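Local coordinates for long form salivary protein D7L1 (Anopheles stephensi, PDB 3NHI) that modulates blood feeding of female mosquitoes by sequestering mediators of the host response, binding cysteinyl leukotrienes and stable analogues of thromboxane A2, at residues N114-L117 / P118-R122. Numbering follows the deposited sequence.
Sequences NAYL and PVHNR. With EAH ((5S,7E,9E,11Z,14Z)-5-hydroxyicosa-7,9,11,14-tetraenoic acid), chain B.
Y116 and H120, one helical turn apart, meet where the Y116 ring lies against the base of the H120 side chain, with CE2 of Y116 3.5 Å from CB of H120. The imidazole itself turns its edge to the tyrosine, so CE2 sits near the imidazole plane and the rings do not stack. The i, i+4 spacing puts both side chains on one side of the helix, and CG anti to the backbone N in each (chi1 -169° and 177°) aims the rings so that one water joins their polar atoms. It lies 2.6 Å from Y116 OH and 2.8 Å from H120 ND1, in the plane of the phenol ring at its edge. Each side chain also hydrogen-bonds directly outside the turn, Y116 OH to Y95 OH and H120 NE2 to the carbonyl oxygen of W39, which pins both rings at their outer ends. V119 crosses Y116 at about a right angle and sets CG1 3.8 Å from CE1 of the ring, while its side chain also packs on Y95 and A98 of helix 89-101.

P118 has no N-H to give to the preceding turn, and the helix kinks here; CD of P118 sits where the amide hydrogen would be, 3.5 Å from the carbonyl oxygen of N114. Regular bonding holds the turn together just beyond, from H120 N to Y116 O (2.8 Å, N-H...O 171°) and from N121 N to L117 O (2.9 Å). On the outer side, the N121 and L117 side chains cross obliquely, ND2 near CG.

The bound fatty acid approaches the phenol with C19 3.5 Å from Y116 OH. Proline-kinked helix 109-130 thus contributes a buried tyrosine to the wall around the ligand's apolar tail, within an all-helical odorant-binding-protein fold.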
# COMPACT_ATOMS: atom_id res chain seq x y z
N ASN A 114 20.11 -8.84 10.42
CA ASN A 114 21.26 -8.77 11.31
C ASN A 114 21.88 -7.37 11.30
O ASN A 114 22.28 -6.87 12.35
CB ASN A 114 22.31 -9.83 10.96
CG ASN A 114 21.88 -11.24 11.34
OD1 ASN A 114 21.01 -11.44 12.18
ND2 ASN A 114 22.53 -12.23 10.73
N ALA A 115 21.98 -6.77 10.12
CA ALA A 115 22.55 -5.43 10.01
C ALA A 115 21.66 -4.37 10.64
O ALA A 115 22.15 -3.46 11.32
CB ALA A 115 22.83 -5.09 8.55
N TYR A 116 20.35 -4.48 10.41
CA TYR A 116 19.44 -3.44 10.87
C TYR A 116 19.07 -3.56 12.35
O TYR A 116 18.75 -2.56 12.98
CB TYR A 116 18.19 -3.35 9.98
CG TYR A 116 17.37 -2.11 10.29
CD1 TYR A 116 17.83 -0.85 9.91
CD2 TYR A 116 16.17 -2.21 11.00
CE1 TYR A 116 17.10 0.30 10.23
CE2 TYR A 116 15.43 -1.07 11.31
CZ TYR A 116 15.91 0.17 10.93
OH TYR A 116 15.18 1.29 11.26
N LEU A 117 19.14 -4.77 12.90
CA LEU A 117 18.66 -5.00 14.27
C LEU A 117 19.18 -4.03 15.33
O LEU A 117 18.37 -3.46 16.05
CB LEU A 117 18.88 -6.46 14.70
CG LEU A 117 18.24 -6.87 16.03
CD1 LEU A 117 16.72 -6.71 16.03
CD2 LEU A 117 18.62 -8.29 16.43
N PRO A 118 20.51 -3.80 15.43
CA PRO A 118 20.94 -2.84 16.45
C PRO A 118 20.53 -1.40 16.14
O PRO A 118 20.31 -0.60 17.06
CB PRO A 118 22.47 -2.97 16.45
CG PRO A 118 22.81 -3.57 15.12
CD PRO A 118 21.66 -4.46 14.76
N VAL A 119 20.42 -1.06 14.86
CA VAL A 119 19.93 0.26 14.46
C VAL A 119 18.49 0.44 14.93
O VAL A 119 18.13 1.46 15.53
CB VAL A 119 20.05 0.48 12.94
CG1 VAL A 119 19.59 1.89 12.56
CG2 VAL A 119 21.48 0.23 12.47
N HIS A 120 17.67 -0.58 14.68
CA HIS A 120 16.30 -0.63 15.17
C HIS A 120 16.23 -0.50 16.68
O HIS A 120 15.46 0.30 17.22
CB HIS A 120 15.63 -1.92 14.72
CG HIS A 120 14.23 -2.08 15.23
ND1 HIS A 120 13.15 -1.48 14.63
CD2 HIS A 120 13.75 -2.77 16.29
CE1 HIS A 120 12.05 -1.80 15.30
NE2 HIS A 120 12.39 -2.58 16.31
N ASN A 121 17.06 -1.28 17.38
CA ASN A 121 17.00 -1.26 18.84
C ASN A 121 17.37 0.10 19.43
O ASN A 121 16.82 0.50 20.46
CB ASN A 121 17.82 -2.40 19.45
CG ASN A 121 17.12 -3.74 19.32
OD1 ASN A 121 15.90 -3.84 19.45
ND2 ASN A 121 17.90 -4.79 19.08
N ARG A 122 18.27 0.81 18.75
CA ARG A 122 18.68 2.15 19.17
C ARG A 122 17.66 3.24 18.80
O ARG A 122 17.40 4.15 19.60
CB ARG A 122 20.05 2.49 18.59
CG ARG A 122 20.60 3.82 19.09
CD ARG A 122 22.08 3.98 18.80
NE ARG A 122 22.48 5.35 19.11
CZ ARG A 122 23.46 6.02 18.52
NH1 ARG A 122 24.19 5.45 17.57
NH2 ARG A 122 23.70 7.28 18.88
O1 EAH B . -2.35 4.56 11.58
C1 EAH B . -1.60 3.61 11.91
O2 EAH B . -2.03 2.47 12.18
C2 EAH B . -0.10 3.87 11.97
C3 EAH B . 0.62 2.75 12.72
C4 EAH B . 1.14 1.69 11.76
C5 EAH B . 1.82 0.57 12.52
O3 EAH B . 2.98 1.02 13.00
C6 EAH B . 2.07 -0.62 11.60
C7 EAH B . 2.89 -1.70 12.30
C8 EAH B . 4.29 -1.74 11.73
C9 EAH B . 5.13 -2.61 12.54
C10 EAH B . 6.41 -2.53 12.17
C11 EAH B . 7.20 -3.41 13.02
C12 EAH B . 8.53 -3.50 12.96
C13 EAH B . 9.38 -2.71 11.99
C14 EAH B . 9.62 -3.57 10.77
C15 EAH B . 10.79 -3.67 10.14
C16 EAH B . 12.03 -2.91 10.55
C17 EAH B . 12.20 -1.70 9.64
C18 EAH B . 11.59 -0.46 10.28
C19 EAH B . 12.12 0.79 9.61
C20 EAH B . 11.44 2.02 10.17
O HOH W 1 13.36 0.88 13.12